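Proto-oncogene tyrosine-protein kinase receptor Ret (Danio rerio, PDB 7AMK) is a receptor tyrosine kinase that probably assembles with GDNF and its co-receptor GFR alpha 1 to pass their signal into the cell. Local coordinates at residues G257-Y262 with V351-N356; N277-T282 with Y337-T342. The protein carries 4 engineered substitutions. One frame throughout, in Å; residues are numbered along the deposited sequence.

Interaction 1: G257-Y262 with V351-N356; sequences GTLFVY and VLLHFN. With NAG (2-acetamido-2-deoxy-beta-D-glucopyranose), chain F.
The ring of Phe-355 takes Leu-259 on one face and the backbone of Gly-257 at its edge. CD1 of Leu-259 sits 3.9 Å above the ring plane of Phe-355, displaced toward the rim. This is a CH-pi contact, with CD1 21° off the ring normal. The nearest ring atom is CZ. At the edge, near the ring plane, Gly-257 C lies 4.3 Å from Phe-355 CE1. Gly-257 has no side chain, and the ring edge approaches its backbone directly.

The same CD1 of Leu-259 serves a second neighbour. Leu-259 CD1 lies 3.9 Å from Leu-353 CB. The carbonyl O of His-354 is 3.7 Å from Leu-259 CD1. Leu-259 and Leu-353 meet tip to tip. The second torsion of Leu-259 carries CD1 anti to CA (chi2 175°), so that this methyl reaches across to the opposing strand.

Val-261 extends the apolar patch. Val-261 CG2 is 4.0 Å from Leu-353 CD1. Val-351 CG2 lies 4.1 Å from Val-261 CG2. Val-261 and Val-351 also approach tip to tip. Tyr-317 touches both Val-261 and Leu-353.

No hydrogen bond crosses between the two segments. Their axes are 9.0 Å apart at closest approach and run nearly antiparallel. Asn-356, at the end of its segment, carries an N-linked glycan on ND2.

Strands 255-263 and 350-359 belong to different sheets. Side-chain packing across this spacing is typical of the core of a beta sandwich, here in a cadherin-like domain.

Interaction 2: N277-T282 with Y337-T342; sequences NKLVGT and YLVNDT. With CA (calcium ion), chain N; NAG (2-acetamido-2-deoxy-beta-D-glucopyranose), chain E.
Asn-277 and Asp-341 meet at a shared calcium ion. Asn-277 OD1 binds the metal at 2.3 Å and Asp-341 OD2 binds it at 2.5 Å. Their amide and carboxylate planes are turned 68° apart. Asp-230, Asn-232, Asp-263 and Asp-265 complete the site. Asn-277 ND2 is hydrogen-bonded to Thr-267 OG1, which would hold the amide with OD1 on the metal.

Backbone hydrogen bonds join the two strands as antiparallel neighbours. Val-280 and Asn-340 form a hydrogen-bonded pair, as do Thr-282 and Leu-338. Past the strand end, Lys-278 O is gripped twice by Thr-342. The backbone N of Thr-342 donates at 3.3 Å from Lys-278 O, nearly straight. Thr-342 OG1 donates to the same Lys-278 O at 3.2 Å, tilted from the carbonyl plane.

Van der Waals packing lines both faces. On the face of Leu-279, Val-339 and Asp-341, CD1 of Leu-279 meets Val-339 CG1 at 3.8 Å. CD2 of Leu-279 makes a tight carbon-carbon contact with Asp-341, 3.3 Å from its CB. On the other face Val-280 CG2 touches Thr-342 CG2, the two side chains crossing at about a right angle. Asn-340, on that face, carries an N-linked glycan on ND2.

The ring of Tyr-337 lies against backbone. Thr-282 N stands 3.6 Å above one face, and Tyr-337 OH is 3.2 Å from Gly-281 CA. An alanine in place of Tyr-337 would probably open a gap beside Gly-281 and Thr-282, leaving their backbone without its aromatic cover.

The calcium joins a strand end to the loop beside it. Its charge probably offsets the repulsion among the clustered carboxylates, so this end of the strand pair is likely to depend on the metal.

Overall arrangement
From the N terminus, the chain passes through 257-262, 277-282, 337-342 and lastly 351-356, before running on into the fourth cadherin-like domain. Interaction 2 closes an inner loop of 54 residues. Interaction 1 closes a larger loop around it, so the two are nested and do not cross. Strands 331-341 and 350-359 are sequence neighbours and lie side by side in one sheet, which links the contacts directly. Interaction 2 is made within that sheet, at its edge strand 279-283. Interaction 1 joins the sheet to the facing one through strand 255-263. Together they tie both layers of the third cadherin-like domain, with calcium at one end.

Interaction 1: G257-Y262 with V351-N356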
loop_
_atom_site.group_PDB
_atom_site.type_symbol
_atom_site.label_atom_id
_atom_site.label_comp_id
_atom_site.label_asym_id
_atom_site.label_seq_id
_atom_site.Cartn_x
_atom_site.Cartn_y
_atom_site.Cartn_z
ATOM N N GLY A 257 1.359 -2.356 10.846
ATOM C CA GLY A 257 1.088 -3.620 11.495
ATOM C C GLY A 257 -0.358 -3.989 11.295
ATOM O O GLY A 257 -1.214 -3.125 11.075
ATOM N N THR A 258 -0.625 -5.288 11.358
ATOM C CA THR A 258 -1.985 -5.758 11.158
ATOM C C THR A 258 -2.260 -6.919 12.093
ATOM O O THR A 258 -1.518 -7.907 12.092
ATOM C CB THR A 258 -2.218 -6.177 9.704
ATOM O OG1 THR A 258 -1.879 -5.077 8.842
ATOM C CG2 THR A 258 -3.680 -6.568 9.493
ATOM N N LEU A 259 -3.320 -6.795 12.889
ATOM C CA LEU A 259 -3.804 -7.874 13.736
ATOM C C LEU A 259 -5.220 -8.261 13.317
ATOM O O LEU A 259 -6.069 -7.397 13.053
ATOM C CB LEU A 259 -3.764 -7.481 15.219
ATOM C CG LEU A 259 -2.400 -7.467 15.916
ATOM C CD1 LEU A 259 -2.511 -6.946 17.344
ATOM C CD2 LEU A 259 -1.767 -8.853 15.913
ATOM N N PHE A 260 -5.461 -9.565 13.257
ATOM C CA PHE A 260 -6.725 -10.137 12.820
ATOM C C PHE A 260 -7.478 -10.675 14.023
ATOM O O PHE A 260 -6.899 -11.380 14.856
ATOM C CB PHE A 260 -6.500 -11.263 11.804
ATOM C CG PHE A 260 -5.953 -10.783 10.490
ATOM C CD1 PHE A 260 -6.801 -10.268 9.525
ATOM C CD2 PHE A 260 -4.599 -10.814 10.240
ATOM C CE1 PHE A 260 -6.300 -9.810 8.315
ATOM C CE2 PHE A 260 -4.090 -10.357 9.040
ATOM C CZ PHE A 260 -4.944 -9.855 8.072
ATOM N N VAL A 261 -8.764 -10.341 14.109
ATOM C CA VAL A 261 -9.650 -10.845 15.147
ATOM C C VAL A 261 -10.817 -11.519 14.450
ATOM O O VAL A 261 -11.327 -11.000 13.453
ATOM C CB VAL A 261 -10.120 -9.714 16.093
ATOM C CG1 VAL A 261 -11.342 -10.143 16.902
ATOM C CG2 VAL A 261 -8.950 -9.272 16.988
ATOM N N TYR A 262 -11.226 -12.670 14.957
ATOM C CA TYR A 262 -12.254 -13.475 14.325
ATOM C C TYR A 262 -13.467 -13.600 15.230
ATOM O O TYR A 262 -13.351 -13.624 16.460
ATOM C CB TYR A 262 -11.732 -14.874 13.966
ATOM C CG TYR A 262 -10.471 -14.821 13.131
ATOM C CD1 TYR A 262 -9.214 -14.721 13.731
ATOM C CD2 TYR A 262 -10.533 -14.845 11.741
ATOM C CE1 TYR A 262 -8.054 -14.661 12.957
ATOM C CE2 TYR A 262 -9.398 -14.781 10.974
ATOM C CZ TYR A 262 -8.158 -14.691 11.570
ATOM O OH TYR A 262 -7.033 -14.632 10.763
ATOM N N VAL A 351 -11.247 -8.840 23.696
ATOM C CA VAL A 351 -9.868 -9.253 23.452
ATOM C C VAL A 351 -8.963 -8.030 23.553
ATOM O O VAL A 351 -9.272 -6.956 23.016
ATOM C CB VAL A 351 -9.673 -9.928 22.073
ATOM C CG1 VAL A 351 -10.555 -11.135 21.929
ATOM C CG2 VAL A 351 -9.972 -8.946 20.948
ATOM N N LEU A 352 -7.840 -8.202 24.237
ATOM C CA LEU A 352 -6.832 -7.167 24.381
ATOM C C LEU A 352 -5.756 -7.373 23.314
ATOM O O LEU A 352 -5.134 -8.436 23.254
ATOM C CB LEU A 352 -6.239 -7.214 25.792
ATOM C CG LEU A 352 -5.262 -6.103 26.170
ATOM C CD1 LEU A 352 -5.887 -4.742 25.966
ATOM C CD2 LEU A 352 -4.810 -6.264 27.616
ATOM N N LEU A 353 -5.548 -6.370 22.468
ATOM C CA LEU A 353 -4.512 -6.426 21.446
ATOM C C LEU A 353 -3.333 -5.547 21.841
ATOM O O LEU A 353 -3.502 -4.535 22.525
ATOM C CB LEU A 353 -5.039 -5.978 20.088
ATOM C CG LEU A 353 -6.170 -6.813 19.498
ATOM C CD1 LEU A 353 -6.637 -6.187 18.187
ATOM C CD2 LEU A 353 -5.680 -8.234 19.315
ATOM N N HIS A 354 -2.141 -5.932 21.380
ATOM C CA HIS A 354 -0.893 -5.279 21.753
ATOM C C HIS A 354 -0.089 -4.950 20.510
ATOM O O HIS A 354 0.179 -5.830 19.684
ATOM C CB HIS A 354 -0.041 -6.159 22.680
ATOM C CG HIS A 354 -0.748 -6.586 23.924
ATOM N ND1 HIS A 354 -1.249 -7.858 24.095
ATOM C CD2 HIS A 354 -1.047 -5.907 25.055
ATOM C CE1 HIS A 354 -1.820 -7.948 25.284
ATOM N NE2 HIS A 354 -1.714 -6.778 25.884
ATOM N N PHE A 355 0.315 -3.690 20.397
ATOM C CA PHE A 355 1.257 -3.260 19.377
ATOM C C PHE A 355 2.547 -2.889 20.097
ATOM O O PHE A 355 2.562 -1.967 20.921
ATOM C CB PHE A 355 0.694 -2.103 18.551
ATOM C CG PHE A 355 -0.436 -2.514 17.623
ATOM C CD1 PHE A 355 -0.162 -3.064 16.380
ATOM C CD2 PHE A 355 -1.769 -2.350 17.999
ATOM C CE1 PHE A 355 -1.197 -3.449 15.522
ATOM C CE2 PHE A 355 -2.803 -2.728 17.148
ATOM C CZ PHE A 355 -2.512 -3.284 15.904
ATOM N N ASN A 356 3.607 -3.650 19.815
ATOM C CA ASN A 356 4.929 -3.464 20.408
ATOM C C ASN A 356 5.728 -2.582 19.454
ATOM O O ASN A 356 6.296 -3.070 18.476
ATOM C CB ASN A 356 5.601 -4.816 20.631
ATOM C CG ASN A 356 6.958 -4.688 21.248
ATOM O OD1 ASN A 356 7.246 -3.693 21.895
ATOM N ND2 ASN A 356 7.803 -5.693 21.062
HETATM C C1 NAG F . 9.138 -5.677 21.618
HETATM C C2 NAG F . 9.367 -6.892 22.534
HETATM C C3 NAG F . 10.816 -6.951 23.018
HETATM C C4 NAG F . 11.793 -6.819 21.857
HETATM C C5 NAG F . 11.473 -5.567 21.056
HETATM C C6 NAG F . 12.369 -5.390 19.852
HETATM C C7 NAG F . 7.386 -7.646 23.771
HETATM C C8 NAG F . 6.569 -7.484 25.018
HETATM N N2 NAG F . 8.463 -6.861 23.672
HETATM O O3 NAG F . 11.026 -8.190 23.685
HETATM O O4 NAG F . 13.122 -6.730 22.357
HETATM O O5 NAG F . 10.126 -5.662 20.574
HETATM O O6 NAG F . 11.932 -6.202 18.771
HETATM O O7 NAG F . 7.081 -8.447 22.889
#

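Interaction 2: N277-T282 with Y337-T342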
loop_
_atom_site.group_PDB
_atom_site.type_symbol
_atom_site.label_atom_id
_atom_site.label_comp_id
_atom_site.label_asym_id
_atom_site.label_seq_id
_atom_site.Cartn_x
_atom_site.Cartn_y
_atom_site.Cartn_z
ATOM N N ASN A 277 -23.343 -7.418 17.357
ATOM C CA ASN A 277 -22.048 -7.992 17.020
ATOM C C ASN A 277 -21.032 -6.941 16.638
ATOM O O ASN A 277 -19.990 -7.271 16.085
ATOM C CB ASN A 277 -22.141 -9.014 15.890
ATOM C CG ASN A 277 -21.110 -10.083 16.031
ATOM O OD1 ASN A 277 -20.867 -10.552 17.127
ATOM N ND2 ASN A 277 -20.466 -10.454 14.934
ATOM N N LYS A 278 -21.322 -5.681 16.903
ATOM C CA LYS A 278 -20.354 -4.628 16.672
ATOM C C LYS A 278 -19.224 -4.745 17.687
ATOM O O LYS A 278 -19.467 -4.854 18.895
ATOM C CB LYS A 278 -21.046 -3.271 16.778
ATOM C CG LYS A 278 -20.159 -2.078 16.492
ATOM C CD LYS A 278 -20.972 -0.797 16.702
ATOM C CE LYS A 278 -20.103 0.449 16.669
ATOM N NZ LYS A 278 -20.903 1.675 17.003
ATOM N N LEU A 279 -17.985 -4.711 17.200
ATOM C CA LEU A 279 -16.815 -4.592 18.067
ATOM C C LEU A 279 -16.363 -3.133 18.107
ATOM O O LEU A 279 -16.078 -2.544 17.064
ATOM C CB LEU A 279 -15.658 -5.476 17.585
ATOM C CG LEU A 279 -15.913 -6.963 17.347
ATOM C CD1 LEU A 279 -14.603 -7.666 16.909
ATOM C CD2 LEU A 279 -16.478 -7.553 18.611
ATOM N N VAL A 280 -16.271 -2.569 19.306
ATOM C CA VAL A 280 -15.753 -1.223 19.530
ATOM C C VAL A 280 -14.396 -1.348 20.209
ATOM O O VAL A 280 -14.246 -2.119 21.164
ATOM C CB VAL A 280 -16.711 -0.373 20.387
ATOM C CG1 VAL A 280 -18.126 -0.428 19.840
ATOM C CG2 VAL A 280 -16.673 -0.827 21.837
ATOM N N GLY A 281 -13.413 -0.592 19.712
ATOM C CA GLY A 281 -12.067 -0.594 20.265
ATOM C C GLY A 281 -11.762 0.647 21.086
ATOM O O GLY A 281 -12.440 1.670 20.949
ATOM N N THR A 282 -10.758 0.571 21.956
ATOM C CA THR A 282 -10.356 1.727 22.750
ATOM C C THR A 282 -8.852 1.675 22.977
ATOM O O THR A 282 -8.342 0.682 23.500
ATOM C CB THR A 282 -11.098 1.761 24.087
ATOM O OG1 THR A 282 -10.880 0.525 24.775
ATOM C CG2 THR A 282 -12.586 1.954 23.864
ATOM N N TYR A 337 -4.773 -2.230 23.025
ATOM C CA TYR A 337 -6.008 -1.878 22.324
ATOM C C TYR A 337 -7.082 -2.896 22.700
ATOM O O TYR A 337 -7.010 -4.056 22.286
ATOM C CB TYR A 337 -5.792 -1.825 20.810
ATOM C CG TYR A 337 -6.935 -1.174 20.068
ATOM C CD1 TYR A 337 -7.063 0.206 20.041
ATOM C CD2 TYR A 337 -7.890 -1.937 19.398
ATOM C CE1 TYR A 337 -8.104 0.811 19.374
ATOM C CE2 TYR A 337 -8.930 -1.346 18.733
ATOM C CZ TYR A 337 -9.036 0.035 18.725
ATOM O OH TYR A 337 -10.064 0.662 18.054
ATOM N N LEU A 338 -8.066 -2.464 23.491
ATOM C CA LEU A 338 -9.142 -3.332 23.960
ATOM C C LEU A 338 -10.246 -3.402 22.914
ATOM O O LEU A 338 -10.849 -2.376 22.572
ATOM C CB LEU A 338 -9.713 -2.824 25.279
ATOM C CG LEU A 338 -10.846 -3.689 25.807
ATOM C CD1 LEU A 338 -10.287 -4.992 26.346
ATOM C CD2 LEU A 338 -11.590 -2.942 26.871
ATOM N N VAL A 339 -10.506 -4.609 22.413
ATOM C CA VAL A 339 -11.574 -4.869 21.456
ATOM C C VAL A 339 -12.746 -5.497 22.202
ATOM O O VAL A 339 -12.622 -6.582 22.779
ATOM C CB VAL A 339 -11.101 -5.783 20.317
ATOM C CG1 VAL A 339 -12.296 -6.245 19.513
ATOM C CG2 VAL A 339 -10.099 -5.058 19.406
ATOM N N ASN A 340 -13.897 -4.837 22.180
ATOM C CA ASN A 340 -15.038 -5.234 23.003
ATOM C C ASN A 340 -16.227 -5.567 22.100
ATOM O O ASN A 340 -16.718 -4.698 21.378
ATOM C CB ASN A 340 -15.362 -4.107 23.979
ATOM C CG ASN A 340 -16.463 -4.441 24.957
ATOM O OD1 ASN A 340 -17.213 -5.395 24.789
ATOM N ND2 ASN A 340 -16.560 -3.622 26.006
ATOM N N ASP A 341 -16.661 -6.832 22.118
ATOM C CA ASP A 341 -17.914 -7.263 21.497
ATOM C C ASP A 341 -19.063 -6.819 22.393
ATOM O O ASP A 341 -19.396 -7.486 23.374
ATOM C CB ASP A 341 -17.925 -8.775 21.306
ATOM C CG ASP A 341 -19.177 -9.278 20.549
ATOM O OD1 ASP A 341 -20.176 -8.519 20.387
ATOM O OD2 ASP A 341 -19.130 -10.456 20.112
ATOM N N THR A 342 -19.706 -5.709 22.028
ATOM C CA THR A 342 -20.569 -5.000 22.972
ATOM C C THR A 342 -21.805 -5.808 23.348
ATOM O O THR A 342 -22.203 -5.828 24.515
ATOM C CB THR A 342 -20.982 -3.657 22.375
ATOM O OG1 THR A 342 -21.560 -3.891 21.078
ATOM C CG2 THR A 342 -19.751 -2.739 22.244
HETATM CA CA CA N . -19.848 -12.150 18.380
HETATM C C1 NAG E . -17.559 -3.737 27.024
HETATM C C2 NAG E . -17.135 -3.128 28.366
HETATM C C3 NAG E . -18.286 -3.216 29.370
HETATM C C4 NAG E . -19.589 -2.673 28.796
HETATM C C5 NAG E . -19.869 -3.274 27.419
HETATM C C6 NAG E . -21.063 -2.665 26.708
HETATM C C7 NAG E . -14.776 -3.242 29.090
HETATM C C8 NAG E . -14.690 -1.775 28.777
HETATM N N2 NAG E . -15.966 -3.822 28.886
HETATM O O3 NAG E . -17.939 -2.520 30.563
HETATM O O4 NAG E . -20.646 -3.103 29.645
HETATM O O5 NAG E . -18.740 -3.091 26.558
HETATM O O6 NAG E . -21.462 -1.410 27.245
HETATM O O7 NAG E . -13.811 -3.875 29.513
#